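Acetyl-CoA acetyltransferase A (Ascaris suum, PDB 6BJA) is a thiolase that binds coenzyme A and probably transfers acetyl groups between coenzyme A thioesters in lipid metabolism. Local coordinates at residues 179-184 and 231-236; 238-241 and 247-250. All blocks are in the same frame, centred on the assembly; numbering follows the deposited sequence.

Contact 1 (179-184 and 231-236); sequences QLDAYA and EKVPAL. With COA (coenzyme A), chain C.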
ATOM      1  N   GLN A 179     -41.024   8.624   8.223  1.00 16.82           N
ATOM      2  CA  GLN A 179     -41.433   7.758   7.112  1.00 15.99           C
ATOM      3  C   GLN A 179     -40.305   6.858   6.633  1.00 17.00           C
ATOM      4  O   GLN A 179     -40.548   5.683   6.351  1.00 17.58           O
ATOM      5  CB  GLN A 179     -41.937   8.563   5.932  1.00 17.65           C
ATOM      6  CG  GLN A 179     -43.246   9.313   6.196  1.00 17.02           C
ATOM      7  CD  GLN A 179     -43.479  10.361   5.169  1.00 17.76           C
ATOM      8  OE1 GLN A 179     -42.780  11.374   5.148  1.00 17.89           O
ATOM      9  NE2 GLN A 179     -44.442  10.128   4.279  1.00 17.69           N
ATOM     10  N   LEU A 180     -39.092   7.400   6.530  1.00 17.00           N
ATOM     11  CA  LEU A 180     -37.961   6.584   6.052  1.00 15.55           C
ATOM     12  C   LEU A 180     -37.692   5.432   7.025  1.00 16.33           C
ATOM     13  O   LEU A 180     -37.469   4.279   6.617  1.00 17.12           O
ATOM     14  CB  LEU A 180     -36.687   7.437   5.872  1.00 17.68           C
ATOM     15  CG  LEU A 180     -36.474   8.064   4.495  1.00 25.20           C
ATOM     16  CD1 LEU A 180     -37.672   8.822   4.011  1.00 23.42           C
ATOM     17  CD2 LEU A 180     -35.242   8.967   4.557  1.00 29.68           C
ATOM     18  N   ASP A 181     -37.729   5.727   8.321  1.00 17.12           N
ATOM     19  CA  ASP A 181     -37.466   4.703   9.336  1.00 18.55           C
ATOM     20  C   ASP A 181     -38.595   3.673   9.383  1.00 19.08           C
ATOM     21  O   ASP A 181     -38.327   2.471   9.475  1.00 19.02           O
ATOM     22  CB  ASP A 181     -37.287   5.336  10.726  1.00 21.11           C
ATOM     23  CG  ASP A 181     -35.914   5.956  10.921  1.00 23.76           C
ATOM     24  OD1 ASP A 181     -35.020   5.764  10.043  1.00 21.35           O
ATOM     25  OD2 ASP A 181     -35.730   6.616  11.972  1.00 23.45           O
ATOM     26  N   ALA A 182     -39.850   4.122   9.302  1.00 17.57           N
ATOM     27  CA  ALA A 182     -40.964   3.185   9.307  1.00 19.02           C
ATOM     28  C   ALA A 182     -40.894   2.272   8.083  1.00 18.09           C
ATOM     29  O   ALA A 182     -41.169   1.088   8.183  1.00 18.00           O
ATOM     30  CB  ALA A 182     -42.296   3.915   9.357  1.00 20.18           C
ATOM     31  N   TYR A 183     -40.516   2.828   6.940  1.00 16.69           N
ATOM     32  CA  TYR A 183     -40.364   2.043   5.722  1.00 17.09           C
ATOM     33  C   TYR A 183     -39.296   0.978   5.897  1.00 17.66           C
ATOM     34  O   TYR A 183     -39.487  -0.178   5.502  1.00 17.86           O
ATOM     35  CB  TYR A 183     -40.016   2.964   4.540  1.00 17.36           C
ATOM     36  CG  TYR A 183     -39.940   2.193   3.247  1.00 17.38           C
ATOM     37  CD1 TYR A 183     -38.783   1.511   2.895  1.00 19.56           C
ATOM     38  CD2 TYR A 183     -41.030   2.116   2.390  1.00 16.54           C
ATOM     39  CE1 TYR A 183     -38.727   0.768   1.733  1.00 16.55           C
ATOM     40  CE2 TYR A 183     -40.975   1.373   1.212  1.00 19.63           C
ATOM     41  CZ  TYR A 183     -39.827   0.696   0.902  1.00 18.71           C
ATOM     42  OH  TYR A 183     -39.795  -0.046  -0.266  1.00 19.66           O
ATOM     43  N   ALA A 184     -38.170   1.355   6.490  1.00 16.54           N
ATOM     44  CA  ALA A 184     -37.069   0.438   6.681  1.00 16.08           C
ATOM     45  C   ALA A 184     -37.480  -0.688   7.595  1.00 18.90           C
ATOM     46  O   ALA A 184     -37.273  -1.865   7.293  1.00 18.49           O
ATOM     47  CB  ALA A 184     -35.842   1.171   7.253  1.00 18.62           C
ATOM     48  N   GLU A 231     -34.619  -0.521  18.480  1.00 31.72           N
ATOM     49  CA  GLU A 231     -34.614   0.628  19.375  1.00 39.21           C
ATOM     50  C   GLU A 231     -33.507   1.619  19.002  1.00 32.95           C
ATOM     51  O   GLU A 231     -33.529   2.774  19.437  1.00 35.87           O
ATOM     52  CB  GLU A 231     -34.480   0.174  20.840  1.00 37.62           C
ATOM     53  CG  GLU A 231     -33.221  -0.607  21.172  1.00 42.70           C
ATOM     54  CD  GLU A 231     -33.343  -2.111  20.925  1.00 44.08           C
ATOM     55  OE1 GLU A 231     -34.410  -2.584  20.452  1.00 42.52           O
ATOM     56  OE2 GLU A 231     -32.358  -2.821  21.217  1.00 52.46           O
ATOM     57  N   LYS A 232     -32.569   1.186  18.164  1.00 33.28           N
ATOM     58  CA  LYS A 232     -31.422   1.995  17.766  1.00 36.77           C
ATOM     59  C   LYS A 232     -31.738   2.890  16.558  1.00 32.20           C
ATOM     60  O   LYS A 232     -31.070   3.897  16.316  1.00 32.21           O
ATOM     61  CB  LYS A 232     -30.251   1.069  17.458  1.00 40.37           C
ATOM     62  CG  LYS A 232     -28.892   1.702  17.534  1.00 44.40           C
ATOM     63  CD  LYS A 232     -27.817   0.628  17.610  1.00 45.18           C
ATOM     64  CE  LYS A 232     -26.518   1.198  18.128  1.00 54.37           C
ATOM     65  NZ  LYS A 232     -25.363   0.302  17.835  1.00 57.14           N
ATOM     66  N   VAL A 233     -32.789   2.536  15.829  1.00 27.48           N
ATOM     67  CA  VAL A 233     -33.100   3.189  14.563  1.00 25.89           C
ATOM     68  C   VAL A 233     -33.372   4.696  14.721  1.00 23.73           C
ATOM     69  O   VAL A 233     -32.852   5.495  13.965  1.00 24.02           O
ATOM     70  CB  VAL A 233     -34.304   2.494  13.886  1.00 23.06           C
ATOM     71  CG1 VAL A 233     -34.842   3.311  12.708  1.00 24.69           C
ATOM     72  CG2 VAL A 233     -33.906   1.077  13.442  1.00 25.37           C
ATOM     73  N   PRO A 234     -34.202   5.098  15.695  1.00 22.20           N
ATOM     74  CA  PRO A 234     -34.403   6.544  15.832  1.00 21.68           C
ATOM     75  C   PRO A 234     -33.235   7.262  16.486  1.00 22.20           C
ATOM     76  O   PRO A 234     -33.225   8.493  16.522  1.00 29.87           O
ATOM     77  CB  PRO A 234     -35.659   6.635  16.716  1.00 25.83           C
ATOM     78  CG  PRO A 234     -35.687   5.358  17.452  1.00 28.30           C
ATOM     79  CD  PRO A 234     -35.173   4.336  16.494  1.00 26.14           C
ATOM     80  N   ALA A 235     -32.284   6.518  17.023  1.00 26.54           N
ATOM     81  CA  ALA A 235     -31.155   7.118  17.725  1.00 31.75           C
ATOM     82  C   ALA A 235     -30.016   7.455  16.780  1.00 31.16           C
ATOM     83  O   ALA A 235     -29.134   8.251  17.117  1.00 29.93           O
ATOM     84  CB  ALA A 235     -30.662   6.188  18.810  1.00 31.04           C
ATOM     85  N   LEU A 236     -30.016   6.833  15.603  1.00 27.08           N
ATOM     86  CA  LEU A 236     -28.939   7.046  14.653  1.00 26.35           C
ATOM     87  C   LEU A 236     -28.909   8.467  14.130  1.00 26.45           C
ATOM     88  O   LEU A 236     -29.947   9.100  13.958  1.00 24.48           O
ATOM     89  CB  LEU A 236     -29.075   6.085  13.473  1.00 24.53           C
ATOM     90  CG  LEU A 236     -29.043   4.598  13.782  1.00 29.45           C
ATOM     91  CD1 LEU A 236     -29.038   3.844  12.476  1.00 26.90           C
ATOM     92  CD2 LEU A 236     -27.845   4.221  14.633  1.00 37.25           C
TER
HETATM   93  N1A COA C 402     -30.805  -1.177  12.837  1.00 31.00           N
HETATM   94  C2A COA C 402     -30.292  -0.530  13.900  1.00 34.65           C
HETATM   95  N3A COA C 402     -29.071   0.025  13.913  1.00 32.95           N
HETATM   96  C4A COA C 402     -28.270  -0.030  12.830  1.00 35.27           C
HETATM   97  C5A COA C 402     -28.754  -0.707  11.623  1.00 32.14           C
HETATM   98  C6A COA C 402     -30.110  -1.297  11.683  1.00 30.25           C
HETATM   99  N6A COA C 402     -30.647  -1.937  10.625  1.00 31.93           N
HETATM  100  N7A COA C 402     -27.761  -0.612  10.714  1.00 31.67           N
HETATM  101  C8A COA C 402     -26.737   0.068  11.293  1.00 36.73           C
HETATM  102  N9A COA C 402     -27.051   0.420  12.564  1.00 40.14           N
HETATM  103  C1B COA C 402     -26.218   1.155  13.554  1.00 45.70           C
HETATM  104  C2B COA C 402     -25.057   0.274  13.985  1.00 50.65           C
HETATM  105  O2B COA C 402     -25.321  -0.381  15.228  1.00 50.14           O
HETATM  106  C3B COA C 402     -23.870   1.202  14.123  1.00 58.53           C
HETATM  107  O3B COA C 402     -23.517   1.280  15.510  1.00 65.12           O
HETATM  108  P3B COA C 402     -23.558   2.577  16.455  1.00 62.67           P
HETATM  109  O7A COA C 402     -24.902   3.248  16.291  1.00 67.12           O
HETATM  110  O8A COA C 402     -23.394   2.119  17.887  1.00 64.96           O
HETATM  111  O9A COA C 402     -22.450   3.525  16.072  1.00 66.58           O
HETATM  112  C4B COA C 402     -24.283   2.487  13.401  1.00 54.50           C
HETATM  113  O4B COA C 402     -25.660   2.366  13.031  1.00 43.13           O
HETATM  114  C5B COA C 402     -23.485   2.636  12.120  1.00 58.40           C
HETATM  115  O5B COA C 402     -23.870   1.543  11.292  1.00 64.62           O
HETATM  116  P1A COA C 402     -22.830   0.470  10.682  1.00 78.47           P
HETATM  117  O1A COA C 402     -21.901  -0.098  11.728  1.00 79.16           O
HETATM  118  O2A COA C 402     -23.577  -0.650   9.991  1.00 68.38           O
HETATM  119  O3A COA C 402     -21.931   1.249   9.622  1.00 83.33           O
HETATM  120  P2A COA C 402     -20.510   0.634   9.201  1.00105.96           P
HETATM  121  O4A COA C 402     -19.556   0.671  10.376  1.00 94.80           O
HETATM  122  O5A COA C 402     -20.660  -0.773   8.660  1.00 80.25           O
HETATM  123  O6A COA C 402     -20.018   1.615   8.039  1.00 87.79           O
HETATM  124  CBP COA C 402     -20.305   1.486   5.698  1.00 69.54           C
HETATM  125  CCP COA C 402     -20.942   1.921   7.001  1.00 75.01           C
HETATM  126  CDP COA C 402     -19.016   2.261   5.548  1.00 63.57           C
HETATM  127  CEP COA C 402     -19.910   0.007   5.722  1.00 63.96           C
HETATM  128  CAP COA C 402     -21.206   1.899   4.520  1.00 64.25           C
HETATM  129  OAP COA C 402     -20.461   1.708   3.308  1.00 62.87           O
HETATM  130  C9P COA C 402     -22.522   1.150   4.458  1.00 62.39           C
HETATM  131  O9P COA C 402     -22.707   0.123   5.093  1.00 58.03           O
HETATM  132  N8P COA C 402     -23.508   1.615   3.686  1.00 56.77           N
HETATM  133  C7P COA C 402     -23.450   2.822   2.888  1.00 45.94           C
HETATM  134  C6P COA C 402     -24.855   3.214   2.453  1.00 46.57           C
HETATM  135  C5P COA C 402     -24.956   3.027   0.964  1.00 47.71           C
HETATM  136  O5P COA C 402     -24.782   3.970   0.196  1.00 47.66           O
HETATM  137  N4P COA C 402     -25.199   1.789   0.556  1.00 41.00           N
HETATM  138  C3P COA C 402     -25.218   1.472  -0.860  1.00 42.64           C
HETATM  139  C2P COA C 402     -26.594   1.449  -1.482  1.00 42.06           C
HETATM  140  S1P COA C 402     -26.567   2.329  -3.056  1.00 55.52           S
HETATM  141  O   HOH W   1     -32.550   5.414  11.271  1.00 22.32           O

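Contact 2 (238-241 and 247-250); sequences PAFL and TITA. With COA (coenzyme A), chain C.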
ATOM      1  N   PRO A 238     -27.960  11.109  10.989  1.00 26.55           N
ATOM      2  CA  PRO A 238     -27.880  11.064   9.525  1.00 23.26           C
ATOM      3  C   PRO A 238     -26.455  10.816   9.058  1.00 27.31           C
ATOM      4  O   PRO A 238     -25.532  11.419   9.601  1.00 27.54           O
ATOM      5  CB  PRO A 238     -28.379  12.440   9.102  1.00 26.74           C
ATOM      6  CG  PRO A 238     -29.345  12.810  10.187  1.00 27.29           C
ATOM      7  CD  PRO A 238     -28.761  12.257  11.455  1.00 28.23           C
ATOM      8  N   ALA A 239     -26.299   9.936   8.073  1.00 25.28           N
ATOM      9  CA  ALA A 239     -24.982   9.468   7.644  1.00 29.78           C
ATOM     10  C   ALA A 239     -24.366  10.287   6.524  1.00 28.47           C
ATOM     11  O   ALA A 239     -23.149  10.235   6.326  1.00 32.43           O
ATOM     12  CB  ALA A 239     -25.081   8.031   7.205  1.00 26.94           C
ATOM     13  N   PHE A 240     -25.191  11.017   5.787  1.00 24.75           N
ATOM     14  CA  PHE A 240     -24.743  11.697   4.567  1.00 26.22           C
ATOM     15  C   PHE A 240     -24.872  13.210   4.614  1.00 27.40           C
ATOM     16  O   PHE A 240     -24.082  13.928   3.985  1.00 29.00           O
ATOM     17  CB  PHE A 240     -25.523  11.154   3.374  1.00 25.10           C
ATOM     18  CG  PHE A 240     -25.358   9.685   3.187  1.00 23.08           C
ATOM     19  CD1 PHE A 240     -24.162   9.170   2.730  1.00 24.87           C
ATOM     20  CD2 PHE A 240     -26.373   8.814   3.495  1.00 24.60           C
ATOM     21  CE1 PHE A 240     -23.991   7.827   2.568  1.00 24.83           C
ATOM     22  CE2 PHE A 240     -26.211   7.460   3.341  1.00 25.27           C
ATOM     23  CZ  PHE A 240     -25.004   6.960   2.861  1.00 26.11           C
ATOM     24  N   LEU A 241     -25.867  13.699   5.352  1.00 26.10           N
ATOM     25  CA  LEU A 241     -26.147  15.121   5.415  1.00 27.64           C
ATOM     26  C   LEU A 241     -26.224  15.510   6.875  1.00 30.34           C
ATOM     27  O   LEU A 241     -27.075  15.009   7.603  1.00 28.28           O
ATOM     28  CB  LEU A 241     -27.452  15.449   4.676  1.00 27.97           C
ATOM     29  CG  LEU A 241     -27.938  16.896   4.693  1.00 27.45           C
ATOM     30  CD1 LEU A 241     -26.873  17.853   4.175  1.00 27.43           C
ATOM     31  CD2 LEU A 241     -29.214  17.024   3.879  1.00 27.24           C
ATOM     32  N   THR A 247     -31.810  12.950   6.860  1.00 20.55           N
ATOM     33  CA  THR A 247     -32.822  11.941   7.186  1.00 20.51           C
ATOM     34  C   THR A 247     -32.342  10.510   6.945  1.00 22.54           C
ATOM     35  O   THR A 247     -32.837   9.560   7.551  1.00 20.97           O
ATOM     36  CB  THR A 247     -34.095  12.140   6.357  1.00 21.12           C
ATOM     37  OG1 THR A 247     -33.790  11.967   4.964  1.00 22.36           O
ATOM     38  CG2 THR A 247     -34.674  13.511   6.570  1.00 23.04           C
ATOM     39  N   ILE A 248     -31.374  10.351   6.049  1.00 20.58           N
ATOM     40  CA  ILE A 248     -30.913   9.020   5.697  1.00 20.65           C
ATOM     41  C   ILE A 248     -29.810   8.555   6.654  1.00 19.68           C
ATOM     42  O   ILE A 248     -28.832   9.275   6.907  1.00 22.70           O
ATOM     43  CB  ILE A 248     -30.421   8.982   4.227  1.00 20.90           C
ATOM     44  CG1 ILE A 248     -31.567   9.376   3.283  1.00 21.82           C
ATOM     45  CG2 ILE A 248     -29.887   7.595   3.869  1.00 20.10           C
ATOM     46  CD1 ILE A 248     -31.181   9.447   1.804  1.00 21.23           C
ATOM     47  N   THR A 249     -29.982   7.342   7.168  1.00 22.22           N
ATOM     48  CA  THR A 249     -29.096   6.761   8.166  1.00 20.76           C
ATOM     49  C   THR A 249     -28.639   5.388   7.726  1.00 20.64           C
ATOM     50  O   THR A 249     -29.157   4.842   6.754  1.00 22.46           O
ATOM     51  CB  THR A 249     -29.786   6.583   9.516  1.00 21.59           C
ATOM     52  OG1 THR A 249     -30.729   5.519   9.414  1.00 21.61           O
ATOM     53  CG2 THR A 249     -30.497   7.854   9.931  1.00 21.79           C
ATOM     54  N   ALA A 250     -27.735   4.793   8.497  1.00 22.83           N
ATOM     55  CA  ALA A 250     -27.296   3.429   8.198  1.00 23.75           C
ATOM     56  C   ALA A 250     -28.469   2.463   8.213  1.00 24.62           C
ATOM     57  O   ALA A 250     -28.452   1.481   7.477  1.00 27.43           O
ATOM     58  CB  ALA A 250     -26.225   2.976   9.176  1.00 26.49           C
TER
HETATM   59  N1A COA C 402     -30.805  -1.177  12.837  1.00 31.00           N
HETATM   60  C2A COA C 402     -30.292  -0.530  13.900  1.00 34.65           C
HETATM   61  N3A COA C 402     -29.071   0.025  13.913  1.00 32.95           N
HETATM   62  C4A COA C 402     -28.270  -0.030  12.830  1.00 35.27           C
HETATM   63  C5A COA C 402     -28.754  -0.707  11.623  1.00 32.14           C
HETATM   64  C6A COA C 402     -30.110  -1.297  11.683  1.00 30.25           C
HETATM   65  N6A COA C 402     -30.647  -1.937  10.625  1.00 31.93           N
HETATM   66  N7A COA C 402     -27.761  -0.612  10.714  1.00 31.67           N
HETATM   67  C8A COA C 402     -26.737   0.068  11.293  1.00 36.73           C
HETATM   68  N9A COA C 402     -27.051   0.420  12.564  1.00 40.14           N
HETATM   69  C1B COA C 402     -26.218   1.155  13.554  1.00 45.70           C
HETATM   70  C2B COA C 402     -25.057   0.274  13.985  1.00 50.65           C
HETATM   71  O2B COA C 402     -25.321  -0.381  15.228  1.00 50.14           O
HETATM   72  C3B COA C 402     -23.870   1.202  14.123  1.00 58.53           C
HETATM   73  O3B COA C 402     -23.517   1.280  15.510  1.00 65.12           O
HETATM   74  P3B COA C 402     -23.558   2.577  16.455  1.00 62.67           P
HETATM   75  O7A COA C 402     -24.902   3.248  16.291  1.00 67.12           O
HETATM   76  O8A COA C 402     -23.394   2.119  17.887  1.00 64.96           O
HETATM   77  O9A COA C 402     -22.450   3.525  16.072  1.00 66.58           O
HETATM   78  C4B COA C 402     -24.283   2.487  13.401  1.00 54.50           C
HETATM   79  O4B COA C 402     -25.660   2.366  13.031  1.00 43.13           O
HETATM   80  C5B COA C 402     -23.485   2.636  12.120  1.00 58.40           C
HETATM   81  O5B COA C 402     -23.870   1.543  11.292  1.00 64.62           O
HETATM   82  P1A COA C 402     -22.830   0.470  10.682  1.00 78.47           P
HETATM   83  O1A COA C 402     -21.901  -0.098  11.728  1.00 79.16           O
HETATM   84  O2A COA C 402     -23.577  -0.650   9.991  1.00 68.38           O
HETATM   85  O3A COA C 402     -21.931   1.249   9.622  1.00 83.33           O
HETATM   86  P2A COA C 402     -20.510   0.634   9.201  1.00105.96           P
HETATM   87  O4A COA C 402     -19.556   0.671  10.376  1.00 94.80           O
HETATM   88  O5A COA C 402     -20.660  -0.773   8.660  1.00 80.25           O
HETATM   89  O6A COA C 402     -20.018   1.615   8.039  1.00 87.79           O
HETATM   90  CBP COA C 402     -20.305   1.486   5.698  1.00 69.54           C
HETATM   91  CCP COA C 402     -20.942   1.921   7.001  1.00 75.01           C
HETATM   92  CDP COA C 402     -19.016   2.261   5.548  1.00 63.57           C
HETATM   93  CEP COA C 402     -19.910   0.007   5.722  1.00 63.96           C
HETATM   94  CAP COA C 402     -21.206   1.899   4.520  1.00 64.25           C
HETATM   95  OAP COA C 402     -20.461   1.708   3.308  1.00 62.87           O
HETATM   96  C9P COA C 402     -22.522   1.150   4.458  1.00 62.39           C
HETATM   97  O9P COA C 402     -22.707   0.123   5.093  1.00 58.03           O
HETATM   98  N8P COA C 402     -23.508   1.615   3.686  1.00 56.77           N
HETATM   99  C7P COA C 402     -23.450   2.822   2.888  1.00 45.94           C
HETATM  100  C6P COA C 402     -24.855   3.214   2.453  1.00 46.57           C
HETATM  101  C5P COA C 402     -24.956   3.027   0.964  1.00 47.71           C
HETATM  102  O5P COA C 402     -24.782   3.970   0.196  1.00 47.66           O
HETATM  103  N4P COA C 402     -25.199   1.789   0.556  1.00 41.00           N
HETATM  104  C3P COA C 402     -25.218   1.472  -0.860  1.00 42.64           C
HETATM  105  C2P COA C 402     -26.594   1.449  -1.482  1.00 42.06           C
HETATM  106  S1P COA C 402     -26.567   2.329  -3.056  1.00 55.52           S
HETATM  107  O   HOH W   2     -28.103  11.643   5.678  1.00 23.64           O

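Contact 1 (179-184 and 231-236)
Asp-181 and Val-233 meet where a helix flank faces a turn of chain, and the two side chains lie alongside one another, pointing opposite ways. The methyl CG1 of Val-233 rests against the carboxylate, 3.4 Å from Asp-181 CG, with both carboxylate oxygens almost as close. This methyl lies anti to the valine's backbone N (chi1 168°), which places CG2 beside that N and turns it to the adenine, 3.9 Å from COA N1A. One valine thus touches both the acid and the base of the cofactor. No direct hydrogen bond joins the segments; a water bridges them, donating to Asp-181 OD1 at 2.8 Å and to Val-233 O at 2.7 Å. The other oxygen, OD2, forms a salt bridge with Arg-177, whose NH2 also bonds Val-233 O, while Asn-252 ND2 adds a bond to OD1. One residue earlier, Lys-232 runs out extended, and three hydrogen bonds hold its NZ: to COA O8A of the 3'-phosphate and the ribose hydroxyl O2B, each 2.7 Å, and a longer one to the ester oxygen O3B, 3.1 Å. Leu-236 CD2 packs at COA O4B. The contact joins the CoA-binding turn 231-236 to helix 177-197, whose Leu-180 and Tyr-183 pack against helix 327-337.

Contact 2 (238-241 and 247-250)
Part of the coenzyme A pocket of this thiolase is built here, where two pieces of one long loop pair up and each sends one residue, Phe-240 and Ala-250, to the cofactor. One direct hydrogen bond joins them, Ala-239 N to Ile-248 O at 2.9 Å, with an N-H...O angle of 166°. The same oxygen takes a CA-H...O contact from Pro-238 CA at 3.3 Å and a hydrogen bond from a water at 2.8 Å. That water in turn accepts from Phe-240 N at 3.0 Å, so it carries a second backbone N-H to the same carbonyl oxygen. Among the side chains, Phe-240 and Ile-248 cross obliquely. Ile-248 CG2, anti to its own backbone N, comes to the ring edge, 3.7 Å from Phe-240 CE2. The ring's tip, CZ, meets COA C6P of the pantetheine arm at 3.8 Å, also edge-on, while Ala-239 CB lies over one face, offset toward the rim. At another part of the cofactor, Ala-250 CB sits 3.5 Å from COA O5B, beside the adenosine. Glu-167 bonds both Thr-247 OG1 and Ile-248 N, tying 247-250 to helix 162-172. Thr-249 packs on Arg-177 of helix 177-197, so the segment 247-250 runs against both helices, ahead of strand 257-267 of the central sheet.

Along the chain both segments of contact 1 precede those of contact 2, and their centres lie 11 Å apart on the same side of the chain's centre, within the family's N-terminal domain. Three of the four segments, 231-236, 238-241 and 247-250, belong to the loop region between strands 218-219 and 257-267; the fourth lies on helix 177-197. The two contacts touch directly: Leu-180 CD2 packs 3.4 Å from Thr-247 OG1, and Leu-236 CD1 is 3.9 Å from Thr-249 OG1. Asn-252 bonds to both. Together they hold one coenzyme A: contact 1 meets the adenine, ribose and 3'-phosphate; contact 2 touches the adenosine at O5B and, through Phe-240, the pantetheine arm.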